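Local coordinates for protein putative antibiotic biosynthesis monooxygenase (Bacteroides thetaiotaomicron, PDB 3KKF) that is probably an oxidoreductase of the antibiotic biosynthesis monooxygenase family with a dimeric alpha-beta barrel type of fold, and binds calcium ions, at residues A24-E29 with V55-I60. Numbering follows the deposited sequence. Where two conformers were deposited one is given.
Sequences AYLKEE and VTILEI
Leu26 on helix 19-36 and Ile57 on strand 54-61 hold the nearest pair of CA atoms across the 24-29 and 55-60 segments, 10.5 Å apart, a gap that side chains alone have to span. They do so as a small worked example of how a helix is seated on a sheet: one leucine of the helix reaches down to two residues of a strand, and no hydrogen bond passes between the segments. The CB of Leu26 is directed toward the strand, CG stands anti to the backbone N (chi1 180°), and the two methyl branches then divide the work. CD1 meets CD1 of Ile57 tip to tip at 4.0 Å, while CD2 comes to 4.3 Å from CG1 of Val55. Val55 and Ile57 are two apart in the strand, and both direct their CB toward the helix. In Ile57 the longer branch is extended to its end (chi2 -180°), putting CD1 at the far reach of the side chain, where it comes up to the leucine. Only about 89 Å² is buried between the segments, yet all three residues are buried in the assembly, where neighbouring strands, the second subunit and bound molecules also surround them. Ile57 packs on Ile12 of strand 6-14 and Ala45 of strand 40-48, Val55 on Ile14, and Leu26 on Leu98 of the second subunit. An acetate near Leu26 and a hexaethylene glycol near Ile57, each about 4 Å from the side chain and probably from the crystallisation liquor, may mark a pocket between helix and sheet. A helix packed on one face of an antiparallel sheet fits the ferredoxin-like fold of the dimeric alpha-beta barrel clan. Here strand 54-61 runs between strands 40-48 and 6-14, with helix 19-36 over it and helix 74-83 alongside, touched by Tyr25 and Glu29.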
loop_
_atom_site.group_PDB
_atom_site.type_symbol
_atom_site.label_atom_id
_atom_site.label_comp_id
_atom_site.label_asym_id
_atom_site.label_seq_id
_atom_site.Cartn_x
_atom_site.Cartn_y
_atom_site.Cartn_z
ATOM N N ALA A 24 -14.801 5.747 11.398
ATOM C CA ALA A 24 -16.018 6.282 10.805
ATOM C C ALA A 24 -15.716 7.511 9.937
ATOM O O ALA A 24 -16.200 7.606 8.795
ATOM C CB ALA A 24 -17.060 6.612 11.897
ATOM N N TYR A 25 -14.927 8.446 10.471
ATOM C CA TYR A 25 -14.555 9.613 9.701
ATOM C C TYR A 25 -13.734 9.233 8.463
ATOM O O TYR A 25 -13.964 9.755 7.371
ATOM C CB TYR A 25 -13.734 10.609 10.532
ATOM C CG TYR A 25 -14.492 11.577 11.437
ATOM C CD1 TYR A 25 -15.087 12.702 10.924
ATOM C CD2 TYR A 25 -14.535 11.390 12.797
ATOM C CE1 TYR A 25 -15.733 13.620 11.753
ATOM C CE2 TYR A 25 -15.173 12.293 13.641
ATOM C CZ TYR A 25 -15.765 13.404 13.107
ATOM O OH TYR A 25 -16.395 14.312 13.931
ATOM N N LEU A 26 -12.747 8.365 8.639
ATOM C CA LEU A 26 -11.861 7.989 7.545
ATOM C C LEU A 26 -12.580 7.267 6.413
ATOM O O LEU A 26 -12.399 7.596 5.231
ATOM C CB LEU A 26 -10.697 7.133 8.054
ATOM C CG LEU A 26 -9.708 6.682 6.967
ATOM C CD1 LEU A 26 -9.036 7.851 6.274
ATOM C CD2 LEU A 26 -8.635 5.751 7.554
ATOM N N LYS A 27 -13.405 6.269 6.748
ATOM C CA LYS A 27 -14.109 5.505 5.731
ATOM C C LYS A 27 -15.023 6.393 4.916
ATOM O O LYS A 27 -15.062 6.312 3.694
ATOM C CB LYS A 27 -14.892 4.334 6.343
ATOM C CG LYS A 27 -15.493 3.400 5.291
ATOM C CD LYS A 27 -16.336 2.248 5.911
ATOM C CE LYS A 27 -16.900 1.361 4.842
ATOM N N GLU A 28 -15.752 7.269 5.582
ATOM C CA GLU A 28 -16.620 8.200 4.881
ATOM C C GLU A 28 -15.823 9.101 3.939
ATOM O O GLU A 28 -16.197 9.299 2.780
ATOM C CB GLU A 28 -17.402 9.067 5.887
ATOM C CG GLU A 28 -18.244 10.189 5.242
ATOM C CD GLU A 28 -19.014 10.964 6.282
ATOM O OE1 GLU A 28 -18.392 11.609 7.138
ATOM O OE2 GLU A 28 -20.273 10.894 6.256
ATOM N N GLU A 29 -14.714 9.641 4.425
ATOM C CA GLU A 29 -13.954 10.566 3.607
ATOM C C GLU A 29 -13.336 9.861 2.374
ATOM O O GLU A 29 -13.323 10.425 1.282
ATOM C CB GLU A 29 -12.922 11.317 4.446
ATOM C CG GLU A 29 -12.332 12.563 3.770
ATOM C CD GLU A 29 -11.146 12.300 2.909
ATOM O OE1 GLU A 29 -10.431 11.257 3.094
ATOM O OE2 GLU A 29 -10.872 13.166 2.069
ATOM N N VAL A 55 -2.680 2.423 11.182
ATOM C CA VAL A 55 -3.273 2.417 9.865
ATOM C C VAL A 55 -2.250 2.927 8.812
ATOM O O VAL A 55 -1.533 3.916 9.039
ATOM C CB VAL A 55 -4.556 3.303 9.851
ATOM C CG1 VAL A 55 -5.061 3.577 8.414
ATOM C CG2 VAL A 55 -5.648 2.672 10.742
ATOM N N THR A 56 -2.163 2.232 7.684
ATOM C CA THR A 56 -1.350 2.666 6.557
ATOM C C THR A 56 -2.275 2.892 5.382
ATOM O O THR A 56 -3.155 2.046 5.107
ATOM C CB THR A 56 -0.279 1.627 6.199
ATOM O OG1 THR A 56 0.694 1.577 7.219
ATOM C CG2 THR A 56 0.463 1.991 4.887
ATOM N N ILE A 57 -2.120 4.026 4.694
ATOM C CA ILE A 57 -2.907 4.307 3.521
ATOM C C ILE A 57 -1.983 4.450 2.297
ATOM O O ILE A 57 -1.062 5.275 2.301
ATOM C CB ILE A 57 -3.754 5.624 3.660
ATOM C CG1 ILE A 57 -4.502 5.666 5.001
ATOM C CG2 ILE A 57 -4.736 5.768 2.476
ATOM C CD1 ILE A 57 -5.323 6.878 5.192
ATOM N N LEU A 58 -2.241 3.647 1.269
ATOM C CA LEU A 58 -1.602 3.834 -0.037
ATOM C C LEU A 58 -2.453 4.860 -0.775
ATOM O O LEU A 58 -3.635 4.670 -1.023
ATOM C CB LEU A 58 -1.554 2.532 -0.830
ATOM C CG LEU A 58 -1.025 2.658 -2.277
ATOM C CD1 LEU A 58 0.423 3.183 -2.392
ATOM C CD2 LEU A 58 -1.161 1.317 -2.994
ATOM N N GLU A 59 -1.832 5.982 -1.074
ATOM C CA GLU A 59 -2.472 7.135 -1.753
ATOM C C GLU A 59 -1.913 7.290 -3.134
ATOM O O GLU A 59 -0.695 7.374 -3.285
ATOM C CB GLU A 59 -2.155 8.440 -1.018
ATOM C CG GLU A 59 -2.395 8.468 0.474
ATOM C CD GLU A 59 -1.754 9.733 1.094
ATOM O OE1 GLU A 59 -2.294 10.845 0.932
ATOM O OE2 GLU A 59 -0.680 9.596 1.734
ATOM N N ILE A 60 -2.783 7.329 -4.151
ATOM C CA ILE A 60 -2.322 7.580 -5.521
ATOM C C ILE A 60 -3.223 8.694 -6.090
ATOM O O ILE A 60 -4.467 8.525 -6.153
ATOM C CB ILE A 60 -2.360 6.336 -6.436
ATOM C CG1 ILE A 60 -1.548 5.183 -5.841
ATOM C CG2 ILE A 60 -1.871 6.721 -7.825
ATOM C CD1 ILE A 60 -1.658 3.846 -6.612
#